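Long-range contacts in pyridoxine 4-oxidase (Mesorhizobium loti, PDB 4HA6), which probably oxidises pyridoxine at its 4-hydroxymethyl group with FAD as cofactor, as a flavoprotein oxidase of the GMC oxidoreductase family: residues 92-103 and 481-492; 157-166 and 316-326. All coordinates share one frame; numbering follows the deposited sequence. Where two conformers were deposited one is given.

Interaction 1 is centred about 10 Å from the centre of the chain and runs up to the flavin, whereas interaction 2 sits farther out, its centre about 24 Å from that of the chain, with a buried inner half and a margin at G165 and T326 nearer the surface. Their chemistry differs accordingly. Residues 92-103 and 481-492 are joined by three direct hydrogen bonds, one of them to a carboxylate oxygen shared with H96 N, and a water beside FAD; 157-166 and 316-326 meet through apolar side chains and one aromatic face. The two contacts touch where P488 CD lies 3.2 Å from Y319 OH, so strand 314-320 carries interaction 2 on one face and backs onto interaction 1 with the other.

Interaction 1: 92-103 and 481-492; sequences YMRGHPSDFQAW and MPNLTAGPIHAA. With FAD (flavin-adenine dinucleotide), chain B.
W103, D99 and M93 join 92-103 to 481-492 in a buried, mixed polar and apolar contact beside the flavin, between the start of helix 97-107 and the loop leading into helix 490-506. P482 CD sits almost squarely over the five-membered ring of W103, 3.6 Å from its centroid, a CH-pi contact. In the plane of that indole, NE1 donates to N483 O (3.0 Å) on a carbonyl lone pair, and M481 CE meets the edge at CZ2. The N483 amide is turned 67° from the indole. Its ND2 donates nearly straight (177°) to D99 O and also to L484 O, which fixes the amide's rotation. D99 OD2 takes A486 N at 2.6 Å and, from the opposite face of the carboxylate, H96 N. H96 and D99 form a capping box at the start of the helix, and H96, at the N-cap, also accepts from S98 N through ND1; the oxygen that belongs to the box thus also holds the 481-492 loop. The backbones then close up: G95 passes T485 at backbone angles that call for glycine. A491 CB lies over the Y92 ring, 4.0 Å from the centroid, while the Y92 hydroxyl bonds E125. The M93 chain, bent at chi2 (75°), brings SD against P488 CG, the two side chains crossing at a slant. A water accepts from M93 N and A491 N and lies 2.7 Å from FAD O2, the oxygen that H490 N also reaches. P488 also lines the pocket of the bound pyridoxamine, so this end of the contact borders the ligand site. Helix 114-124 packs on R94 and F100, Y319 of strand 314-320 lies against M93 and P488, and I496 of helix 490-506 backs W103 and M481.

Interaction 2: 157-166 and 316-326; sequences FIEAGASLGL and SMAYMRADSFT
The L164 side chain runs along that of F325 in the same direction, over one face of the ring: CD1 stands 4.0 Å from the ring centroid, 12° off the normal, a CH-pi contact, and L164 CB is 3.8 Å from F325 CG. L166 meets the backbone of F325 and the side chain of M320; L166 CD2 lies 3.3 Å from F325 O and also touches M320 CB. Its chain runs at about a right angle to that of M320, whose CE reaches L166 CD1. L164 and L166 flank G165, the positive-phi residue of a Schellman motif, in which G165 N and L166 N bond back to A162 O and G161 O. T326 CG2 lies 3.8 Å from G165 CA, next to an ST turn in which S324 OG accepts from T326 N. Farther back along the helix, the axes of 157-163 and strand 316-320 of the antiparallel sheet run nearly parallel (14°), 9.9 Å apart. Here F157, with CG anti to the backbone N (chi1 170°), reaches the strand with its ring, CE2 3.5 Å from S316 O and also near A318 CB, both oblique to the ring. S316 OG comes to the edge of that ring and lies 3.5 Å from I158 CG1, while bonding T181 O. I408 of helix 392-409 packs against both F157 and L164.

Interaction 1: 92-103 and 481-492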
loop_
_atom_site.group_PDB
_atom_site.type_symbol
_atom_site.label_atom_id
_atom_site.label_comp_id
_atom_site.label_asym_id
_atom_site.label_seq_id
_atom_site.Cartn_x
_atom_site.Cartn_y
_atom_site.Cartn_z
ATOM N N TYR A 92 0.364 -6.346 8.283
ATOM C CA TYR A 92 1.787 -6.403 7.932
ATOM C C TYR A 92 2.089 -7.681 7.140
ATOM O O TYR A 92 2.079 -8.790 7.700
ATOM C CB TYR A 92 2.656 -6.351 9.189
ATOM C CG TYR A 92 4.143 -6.248 8.911
ATOM C CD1 TYR A 92 4.734 -5.021 8.601
ATOM C CD2 TYR A 92 4.955 -7.378 8.965
ATOM C CE1 TYR A 92 6.106 -4.922 8.356
ATOM C CE2 TYR A 92 6.328 -7.292 8.720
ATOM C CZ TYR A 92 6.891 -6.069 8.412
ATOM O OH TYR A 92 8.242 -6.009 8.164
ATOM N N MET A 93 2.340 -7.519 5.842
ATOM C CA MET A 93 2.668 -8.635 4.957
ATOM C C MET A 93 3.909 -8.260 4.155
ATOM O O MET A 93 3.845 -7.347 3.334
ATOM C CB MET A 93 1.515 -8.889 3.965
ATOM C CG MET A 93 0.269 -9.564 4.544
ATOM S SD MET A 93 -0.794 -8.493 5.555
ATOM C CE MET A 93 -2.353 -9.374 5.349
ATOM N N ARG A 94 5.029 -8.949 4.369
ATOM C CA ARG A 94 6.238 -8.656 3.593
ATOM C C ARG A 94 5.989 -8.843 2.097
ATOM O O ARG A 94 6.405 -8.031 1.273
ATOM C CB ARG A 94 7.394 -9.576 4.004
ATOM C CG ARG A 94 7.925 -9.389 5.406
ATOM C CD ARG A 94 8.973 -10.475 5.679
ATOM N NE ARG A 94 9.674 -10.237 6.938
ATOM C CZ ARG A 94 10.621 -11.031 7.429
ATOM N NH1 ARG A 94 10.988 -12.127 6.770
ATOM N NH2 ARG A 94 11.196 -10.733 8.583
ATOM N N GLY A 95 5.286 -9.917 1.754
ATOM C CA GLY A 95 5.169 -10.321 0.368
ATOM C C GLY A 95 5.812 -11.692 0.254
ATOM O O GLY A 95 6.319 -12.218 1.250
ATOM N N HIS A 96 5.785 -12.273 -0.945
ATOM C CA HIS A 96 6.360 -13.592 -1.198
ATOM C C HIS A 96 7.678 -13.424 -1.942
ATOM O O HIS A 96 7.792 -12.531 -2.782
ATOM C CB HIS A 96 5.384 -14.404 -2.050
ATOM C CG HIS A 96 5.848 -15.796 -2.346
ATOM N ND1 HIS A 96 6.593 -16.109 -3.463
ATOM C CD2 HIS A 96 5.673 -16.957 -1.670
ATOM C CE1 HIS A 96 6.848 -17.406 -3.469
ATOM N NE2 HIS A 96 6.310 -17.941 -2.387
ATOM N N PRO A 97 8.681 -14.268 -1.639
ATOM C CA PRO A 97 10.012 -14.154 -2.260
ATOM C C PRO A 97 9.985 -13.977 -3.781
ATOM O O PRO A 97 10.783 -13.197 -4.321
ATOM C CB PRO A 97 10.662 -15.498 -1.922
ATOM C CG PRO A 97 10.092 -15.826 -0.551
ATOM C CD PRO A 97 8.635 -15.337 -0.618
ATOM N N SER A 98 9.089 -14.690 -4.460
ATOM C CA SER A 98 8.968 -14.571 -5.909
ATOM C C SER A 98 8.540 -13.161 -6.348
ATOM O O SER A 98 8.889 -12.728 -7.457
ATOM C CB SER A 98 8.003 -15.616 -6.456
ATOM O OG SER A 98 8.497 -16.931 -6.246
ATOM N N ASP A 99 7.792 -12.455 -5.492
ATOM C CA ASP A 99 7.392 -11.070 -5.790
ATOM C C ASP A 99 8.639 -10.233 -6.014
ATOM O O ASP A 99 8.689 -9.372 -6.892
ATOM C CB ASP A 99 6.629 -10.422 -4.624
ATOM C CG ASP A 99 5.328 -11.119 -4.284
ATOM O OD1 ASP A 99 4.836 -11.933 -5.097
ATOM O OD2 ASP A 99 4.769 -10.818 -3.195
ATOM N N PHE A 100 9.645 -10.479 -5.183
ATOM C CA PHE A 100 10.857 -9.675 -5.195
ATOM C C PHE A 100 11.847 -10.153 -6.253
ATOM O O PHE A 100 12.674 -9.371 -6.723
ATOM C CB PHE A 100 11.476 -9.630 -3.796
ATOM C CG PHE A 100 10.588 -8.982 -2.781
ATOM C CD1 PHE A 100 10.455 -7.597 -2.742
ATOM C CD2 PHE A 100 9.861 -9.754 -1.879
ATOM C CE1 PHE A 100 9.623 -6.989 -1.808
ATOM C CE2 PHE A 100 9.027 -9.151 -0.936
ATOM C CZ PHE A 100 8.900 -7.777 -0.904
ATOM N N GLN A 101 11.740 -11.422 -6.653
ATOM C CA GLN A 101 12.520 -11.908 -7.780
ATOM C C GLN A 101 12.226 -11.062 -9.011
ATOM O O GLN A 101 13.128 -10.756 -9.795
ATOM C CB GLN A 101 12.223 -13.385 -8.076
ATOM C CG GLN A 101 13.034 -13.939 -9.259
ATOM C CD GLN A 101 14.542 -13.827 -9.041
ATOM O OE1 GLN A 101 15.068 -14.277 -8.020
ATOM N NE2 GLN A 101 15.243 -13.216 -9.998
ATOM N N ALA A 102 10.960 -10.684 -9.177
ATOM C CA ALA A 102 10.562 -9.822 -10.283
ATOM C C ALA A 102 11.191 -8.429 -10.174
ATOM O O ALA A 102 11.474 -7.798 -11.197
ATOM C CB ALA A 102 9.041 -9.731 -10.377
ATOM N N TRP A 103 11.396 -7.943 -8.948
ATOM C CA TRP A 103 12.086 -6.660 -8.755
ATOM C C TRP A 103 13.546 -6.764 -9.179
ATOM O O TRP A 103 14.120 -5.797 -9.704
ATOM C CB TRP A 103 12.055 -6.207 -7.285
ATOM C CG TRP A 103 10.707 -5.753 -6.774
ATOM C CD1 TRP A 103 9.484 -6.032 -7.309
ATOM C CD2 TRP A 103 10.464 -4.933 -5.616
ATOM N NE1 TRP A 103 8.495 -5.445 -6.560
ATOM C CE2 TRP A 103 9.071 -4.755 -5.517
ATOM C CE3 TRP A 103 11.296 -4.315 -4.667
ATOM C CZ2 TRP A 103 8.482 -3.995 -4.494
ATOM C CZ3 TRP A 103 10.710 -3.569 -3.645
ATOM C CH2 TRP A 103 9.318 -3.415 -3.569
ATOM N N MET A 481 7.973 0.786 -6.973
ATOM C CA MET A 481 7.726 -0.658 -7.054
ATOM C C MET A 481 7.523 -1.104 -8.496
ATOM O O MET A 481 6.592 -0.637 -9.158
ATOM C CB MET A 481 6.485 -1.043 -6.231
ATOM C CG MET A 481 6.618 -0.687 -4.748
ATOM S SD MET A 481 5.129 -1.022 -3.757
ATOM C CE MET A 481 4.992 -2.821 -3.981
ATOM N N PRO A 482 8.404 -1.987 -8.995
ATOM C CA PRO A 482 8.225 -2.526 -10.352
ATOM C C PRO A 482 6.893 -3.251 -10.457
ATOM O O PRO A 482 6.190 -3.117 -11.459
ATOM C CB PRO A 482 9.395 -3.515 -10.498
ATOM C CG PRO A 482 10.485 -2.916 -9.587
ATOM C CD PRO A 482 9.699 -2.392 -8.401
ATOM N N ASN A 483 6.560 -4.005 -9.414
ATOM C CA ASN A 483 5.291 -4.706 -9.349
ATOM C C ASN A 483 4.816 -4.858 -7.905
ATOM O O ASN A 483 5.613 -4.897 -6.967
ATOM C CB ASN A 483 5.398 -6.089 -10.003
ATOM C CG ASN A 483 6.553 -6.906 -9.442
ATOM O OD1 ASN A 483 7.627 -6.963 -10.035
ATOM N ND2 ASN A 483 6.341 -7.523 -8.279
ATOM N N LEU A 484 3.502 -4.937 -7.761
ATOM C CA LEU A 484 2.831 -5.283 -6.524
ATOM C C LEU A 484 3.417 -6.538 -5.878
ATOM O O LEU A 484 3.730 -7.509 -6.578
ATOM C CB LEU A 484 1.381 -5.577 -6.881
ATOM C CG LEU A 484 0.160 -4.819 -6.356
ATOM C CD1 LEU A 484 0.494 -3.548 -5.592
ATOM C CD2 LEU A 484 -0.811 -4.548 -7.500
ATOM N N THR A 485 3.555 -6.525 -4.548
ATOM C CA THR A 485 3.739 -7.770 -3.793
ATOM C C THR A 485 2.411 -8.495 -3.801
ATOM O O THR A 485 1.411 -7.928 -4.238
ATOM C CB THR A 485 4.146 -7.494 -2.353
ATOM O OG1 THR A 485 3.211 -6.575 -1.771
ATOM C CG2 THR A 485 5.538 -6.867 -2.335
ATOM N N ALA A 486 2.377 -9.736 -3.321
ATOM C CA ALA A 486 1.125 -10.509 -3.358
ATOM C C ALA A 486 -0.002 -9.901 -2.509
ATOM O O ALA A 486 -1.188 -10.034 -2.841
ATOM C CB ALA A 486 1.374 -11.981 -2.952
ATOM N N GLY A 487 0.364 -9.255 -1.403
ATOM C CA GLY A 487 -0.620 -8.747 -0.459
ATOM C C GLY A 487 -0.330 -7.286 -0.145
ATOM O O GLY A 487 0.334 -6.603 -0.920
ATOM N N PRO A 488 -0.819 -6.803 0.999
ATOM C CA PRO A 488 -0.625 -5.400 1.365
ATOM C C PRO A 488 0.849 -4.961 1.288
ATOM O O PRO A 488 1.754 -5.728 1.649
ATOM C CB PRO A 488 -1.168 -5.354 2.804
ATOM C CG PRO A 488 -2.223 -6.420 2.830
ATOM C CD PRO A 488 -1.631 -7.531 1.995
ATOM N N ILE A 489 1.069 -3.727 0.831
ATOM C CA ILE A 489 2.394 -3.271 0.419
ATOM C C ILE A 489 3.177 -2.410 1.418
ATOM O O ILE A 489 4.289 -1.966 1.110
ATOM C CB ILE A 489 2.290 -2.437 -0.870
ATOM C CG1 ILE A 489 1.470 -1.161 -0.622
ATOM C CG2 ILE A 489 1.697 -3.267 -2.018
ATOM C CD1 ILE A 489 1.387 -0.251 -1.852
ATOM N N HIS A 490 2.614 -2.133 2.589
ATOM C CA HIS A 490 3.285 -1.220 3.515
ATOM C C HIS A 490 4.661 -1.767 3.930
ATOM O O HIS A 490 5.640 -1.014 3.994
ATOM C CB HIS A 490 2.394 -0.933 4.730
ATOM C CG HIS A 490 2.912 0.133 5.646
ATOM N ND1 HIS A 490 3.121 -0.087 6.992
ATOM C CD2 HIS A 490 3.232 1.429 5.420
ATOM C CE1 HIS A 490 3.550 1.032 7.554
ATOM N NE2 HIS A 490 3.627 1.968 6.625
ATOM N N ALA A 491 4.755 -3.070 4.179
ATOM C CA ALA A 491 6.044 -3.649 4.586
ATOM C C ALA A 491 7.086 -3.375 3.500
ATOM O O ALA A 491 8.240 -3.038 3.787
ATOM C CB ALA A 491 5.917 -5.152 4.821
ATOM N N ALA A 492 6.658 -3.531 2.247
ATOM C CA ALA A 492 7.525 -3.315 1.090
ATOM C C ALA A 492 7.967 -1.865 0.950
ATOM O O ALA A 492 9.129 -1.585 0.619
ATOM C CB ALA A 492 6.826 -3.771 -0.192
HETATM P PA FAD B . 2.196 7.712 2.022
HETATM O O1A FAD B . 2.359 6.935 3.321
HETATM O O2A FAD B . 0.816 7.876 1.450
HETATM O O5B FAD B . 2.860 9.168 2.260
HETATM C C5B FAD B . 2.715 10.277 1.378
HETATM C C4B FAD B . 2.884 11.509 2.255
HETATM O O4B FAD B . 3.384 12.627 1.514
HETATM C C3B FAD B . 1.548 11.939 2.848
HETATM O O3B FAD B . 1.786 12.208 4.240
HETATM C C2B FAD B . 1.177 13.211 2.089
HETATM O O2B FAD B . 0.408 14.110 2.907
HETATM C C1B FAD B . 2.543 13.779 1.714
HETATM N N9A FAD B . 2.576 14.579 0.454
HETATM C C8A FAD B . 1.981 14.270 -0.719
HETATM N N7A FAD B . 2.250 15.221 -1.654
HETATM C C5A FAD B . 3.039 16.164 -1.085
HETATM C C6A FAD B . 3.686 17.429 -1.520
HETATM N N6A FAD B . 3.545 17.893 -2.802
HETATM N N1A FAD B . 4.429 18.107 -0.599
HETATM C C2A FAD B . 4.588 17.655 0.663
HETATM N N3A FAD B . 4.026 16.509 1.111
HETATM C C4A FAD B . 3.253 15.730 0.302
HETATM N N1 FAD B . -0.820 -1.393 3.602
HETATM C C2 FAD B . -0.537 -2.516 4.288
HETATM O O2 FAD B . 0.556 -3.087 4.071
HETATM N N3 FAD B . -1.394 -3.061 5.171
HETATM C C4 FAD B . -2.588 -2.508 5.448
HETATM O O4 FAD B . -3.384 -3.036 6.267
HETATM C C4X FAD B . -2.970 -1.269 4.733
HETATM N N5 FAD B . -4.155 -0.657 4.936
HETATM C C5X FAD B . -4.471 0.488 4.281
HETATM C C6 FAD B . -5.694 1.117 4.507
HETATM C C7 FAD B . -6.015 2.296 3.841
HETATM C C7M FAD B . -7.342 2.966 4.100
HETATM C C8 FAD B . -5.045 2.893 2.881
HETATM C C8M FAD B . -5.399 4.165 2.157
HETATM C C9 FAD B . -3.818 2.274 2.649
HETATM C C9A FAD B . -3.508 1.088 3.315
HETATM N N10 FAD B . -2.276 0.452 3.086
HETATM C C10 FAD B . -1.981 -0.730 3.780
HETATM C "C1'" FAD B . -1.318 1.020 2.129
HETATM C "C2'" FAD B . -0.137 1.699 2.803
HETATM O "O2'" FAD B . -0.596 2.540 3.873
HETATM C "C3'" FAD B . 0.568 2.532 1.730
HETATM O "O3'" FAD B . 0.843 1.682 0.605
HETATM C "C4'" FAD B . 1.857 3.141 2.254
HETATM O "O4'" FAD B . 1.538 3.930 3.413
HETATM C "C5'" FAD B . 2.549 3.993 1.184
HETATM O "O5'" FAD B . 3.473 4.861 1.837
HETATM P P FAD B . 4.243 5.979 0.989
HETATM O O1P FAD B . 5.432 6.514 1.777
HETATM O O2P FAD B . 4.458 5.480 -0.426
HETATM O O3P FAD B . 3.126 7.122 0.857
HETATM O O HOH W 1 2.382 -5.079 4.418
#

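Interaction 2: 157-166 and 316-326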
loop_
_atom_site.group_PDB
_atom_site.type_symbol
_atom_site.label_atom_id
_atom_site.label_comp_id
_atom_site.label_asym_id
_atom_site.label_seq_id
_atom_site.Cartn_x
_atom_site.Cartn_y
_atom_site.Cartn_z
ATOM N N PHE A 157 -13.270 -19.505 9.865
ATOM C CA PHE A 157 -12.831 -19.319 8.492
ATOM C C PHE A 157 -11.499 -20.039 8.315
ATOM O O PHE A 157 -11.290 -20.769 7.336
ATOM C CB PHE A 157 -12.685 -17.829 8.222
ATOM C CG PHE A 157 -12.022 -17.497 6.917
ATOM C CD1 PHE A 157 -12.731 -17.571 5.721
ATOM C CD2 PHE A 157 -10.699 -17.060 6.890
ATOM C CE1 PHE A 157 -12.127 -17.238 4.510
ATOM C CE2 PHE A 157 -10.080 -16.725 5.682
ATOM C CZ PHE A 157 -10.795 -16.814 4.492
ATOM N N ILE A 158 -10.616 -19.850 9.287
ATOM C CA ILE A 158 -9.283 -20.446 9.245
ATOM C C ILE A 158 -9.395 -21.969 9.196
ATOM O O ILE A 158 -8.710 -22.618 8.402
ATOM C CB ILE A 158 -8.413 -19.933 10.423
ATOM C CG1 ILE A 158 -7.904 -18.521 10.107
ATOM C CG2 ILE A 158 -7.209 -20.842 10.697
ATOM C CD1 ILE A 158 -7.228 -17.833 11.261
ATOM N N GLU A 159 -10.287 -22.528 10.013
ATOM C CA GLU A 159 -10.566 -23.966 10.000
ATOM C C GLU A 159 -11.105 -24.456 8.653
ATOM O O GLU A 159 -10.754 -25.540 8.191
ATOM C CB GLU A 159 -11.574 -24.319 11.096
ATOM C CG GLU A 159 -10.978 -24.325 12.492
ATOM C CD GLU A 159 -9.897 -25.378 12.641
ATOM O OE1 GLU A 159 -9.997 -26.439 11.978
ATOM O OE2 GLU A 159 -8.950 -25.142 13.414
ATOM N N ALA A 160 -11.977 -23.663 8.037
ATOM C CA ALA A 160 -12.532 -24.026 6.738
ATOM C C ALA A 160 -11.418 -24.130 5.706
ATOM O O ALA A 160 -11.326 -25.118 4.977
ATOM C CB ALA A 160 -13.582 -23.004 6.306
ATOM N N GLY A 161 -10.572 -23.105 5.648
ATOM C CA GLY A 161 -9.409 -23.141 4.777
ATOM C C GLY A 161 -8.467 -24.307 5.060
ATOM O O GLY A 161 -7.972 -24.952 4.137
ATOM N N ALA A 162 -8.206 -24.560 6.337
ATOM C CA ALA A 162 -7.315 -25.641 6.748
ATOM C C ALA A 162 -7.856 -27.009 6.342
ATOM O O ALA A 162 -7.089 -27.895 5.964
ATOM C CB ALA A 162 -7.060 -25.581 8.257
ATOM N N SER A 163 -9.172 -27.184 6.425
ATOM C CA SER A 163 -9.785 -28.450 6.040
ATOM C C SER A 163 -9.627 -28.692 4.544
ATOM O O SER A 163 -9.598 -29.844 4.094
ATOM C CB SER A 163 -11.264 -28.481 6.423
ATOM O OG SER A 163 -12.024 -27.594 5.623
ATOM N N LEU A 164 -9.505 -27.609 3.776
ATOM C CA LEU A 164 -9.408 -27.731 2.325
ATOM C C LEU A 164 -7.995 -28.107 1.879
ATOM O O LEU A 164 -7.770 -28.421 0.713
ATOM C CB LEU A 164 -9.879 -26.446 1.647
ATOM C CG LEU A 164 -11.399 -26.318 1.638
ATOM C CD1 LEU A 164 -11.884 -24.890 1.342
ATOM C CD2 LEU A 164 -11.980 -27.297 0.615
ATOM N N GLY A 165 -7.046 -28.097 2.810
ATOM C CA GLY A 165 -5.673 -28.410 2.458
ATOM C C GLY A 165 -4.670 -27.299 2.708
ATOM O O GLY A 165 -3.467 -27.546 2.653
ATOM N N LEU A 166 -5.138 -26.080 2.978
ATOM C CA LEU A 166 -4.213 -24.971 3.233
ATOM C C LEU A 166 -3.439 -25.174 4.536
ATOM O O LEU A 166 -4.032 -25.427 5.581
ATOM C CB LEU A 166 -4.961 -23.634 3.282
ATOM C CG LEU A 166 -5.507 -23.095 1.960
ATOM C CD1 LEU A 166 -6.515 -21.983 2.221
ATOM C CD2 LEU A 166 -4.368 -22.588 1.071
ATOM N N SER A 316 -8.151 -12.039 8.646
ATOM C CA SER A 316 -7.439 -13.191 8.082
ATOM C C SER A 316 -7.526 -13.278 6.551
ATOM O O SER A 316 -8.576 -13.633 6.001
ATOM C CB SER A 316 -7.982 -14.485 8.707
ATOM O OG SER A 316 -7.268 -15.624 8.256
ATOM N N MET A 317 -6.428 -12.943 5.873
ATOM C CA MET A 317 -6.290 -13.212 4.444
ATOM C C MET A 317 -5.775 -14.616 4.269
ATOM O O MET A 317 -4.838 -15.023 4.971
ATOM C CB MET A 317 -5.256 -12.288 3.804
ATOM C CG MET A 317 -5.581 -10.828 3.867
ATOM S SD MET A 317 -7.207 -10.595 3.197
ATOM C CE MET A 317 -8.035 -10.198 4.742
ATOM N N ALA A 318 -6.365 -15.351 3.330
ATOM C CA ALA A 318 -5.833 -16.646 2.940
ATOM C C ALA A 318 -5.357 -16.542 1.497
ATOM O O ALA A 318 -6.179 -16.482 0.579
ATOM C CB ALA A 318 -6.900 -17.722 3.067
ATOM N N TYR A 319 -4.039 -16.503 1.300
ATOM C CA TYR A 319 -3.459 -16.521 -0.042
ATOM C C TYR A 319 -3.315 -17.962 -0.518
ATOM O O TYR A 319 -3.068 -18.861 0.288
ATOM C CB TYR A 319 -2.095 -15.822 -0.029
ATOM C CG TYR A 319 -2.227 -14.411 0.468
ATOM C CD1 TYR A 319 -2.572 -13.392 -0.409
ATOM C CD2 TYR A 319 -2.068 -14.102 1.817
ATOM C CE1 TYR A 319 -2.719 -12.087 0.034
ATOM C CE2 TYR A 319 -2.221 -12.790 2.280
ATOM C CZ TYR A 319 -2.557 -11.791 1.369
ATOM O OH TYR A 319 -2.737 -10.479 1.770
ATOM N N MET A 320 -3.452 -18.183 -1.825
ATOM C CA MET A 320 -3.409 -19.542 -2.352
ATOM C C MET A 320 -3.194 -19.543 -3.865
ATOM O O MET A 320 -3.205 -18.493 -4.522
ATOM C CB MET A 320 -4.708 -20.281 -1.993
ATOM C CG MET A 320 -5.969 -19.657 -2.610
ATOM S SD MET A 320 -7.549 -20.151 -1.845
ATOM C CE MET A 320 -7.577 -19.090 -0.400
ATOM N N ARG A 321 -3.003 -20.729 -4.424
ATOM C CA ARG A 321 -2.931 -20.841 -5.862
ATOM C C ARG A 321 -4.369 -20.770 -6.371
ATOM O O ARG A 321 -5.318 -21.032 -5.623
ATOM C CB ARG A 321 -2.237 -22.147 -6.271
ATOM C CG ARG A 321 -0.796 -22.275 -5.747
ATOM C CD ARG A 321 0.158 -21.260 -6.389
ATOM N NE ARG A 321 0.412 -21.598 -7.783
ATOM C CZ ARG A 321 1.196 -20.898 -8.598
ATOM N NH1 ARG A 321 1.823 -19.809 -8.156
ATOM N NH2 ARG A 321 1.350 -21.289 -9.858
ATOM N N ALA A 322 -4.537 -20.387 -7.627
ATOM C CA ALA A 322 -5.875 -20.234 -8.184
ATOM C C ALA A 322 -6.584 -21.565 -8.486
ATOM O O ALA A 322 -7.801 -21.577 -8.639
ATOM C CB ALA A 322 -5.827 -19.375 -9.423
ATOM N N ASP A 323 -5.846 -22.671 -8.574
ATOM C CA ASP A 323 -6.451 -23.931 -9.038
ATOM C C ASP A 323 -6.421 -25.066 -8.009
ATOM O O ASP A 323 -6.811 -26.203 -8.308
ATOM C CB ASP A 323 -5.803 -24.403 -10.351
ATOM C CG ASP A 323 -4.298 -24.602 -10.229
ATOM O OD1 ASP A 323 -3.751 -24.448 -9.114
ATOM O OD2 ASP A 323 -3.653 -24.918 -11.250
ATOM N N SER A 324 -5.963 -24.757 -6.801
ATOM C CA SER A 324 -5.777 -25.791 -5.788
ATOM C C SER A 324 -5.555 -25.223 -4.397
ATOM O O SER A 324 -4.810 -24.256 -4.214
ATOM C CB SER A 324 -4.580 -26.660 -6.153
ATOM O OG SER A 324 -4.173 -27.434 -5.039
ATOM N N PHE A 325 -6.179 -25.842 -3.405
ATOM C CA PHE A 325 -5.968 -25.411 -2.028
ATOM C C PHE A 325 -4.713 -26.043 -1.414
ATOM O O PHE A 325 -4.246 -25.612 -0.363
ATOM C CB PHE A 325 -7.195 -25.736 -1.171
ATOM C CG PHE A 325 -8.425 -24.961 -1.551
ATOM C CD1 PHE A 325 -8.576 -23.635 -1.152
ATOM C CD2 PHE A 325 -9.433 -25.561 -2.284
ATOM C CE1 PHE A 325 -9.710 -22.915 -1.490
ATOM C CE2 PHE A 325 -10.572 -24.860 -2.626
ATOM C CZ PHE A 325 -10.718 -23.529 -2.222
ATOM N N THR A 326 -4.162 -27.057 -2.076
ATOM C CA THR A 326 -3.037 -27.809 -1.512
ATOM C C THR A 326 -1.702 -27.409 -2.117
ATOM O O THR A 326 -0.645 -27.698 -1.557
ATOM C CB THR A 326 -3.218 -29.334 -1.708
ATOM O OG1 THR A 326 -3.560 -29.613 -3.079
ATOM C CG2 THR A 326 -4.316 -29.856 -0.781
#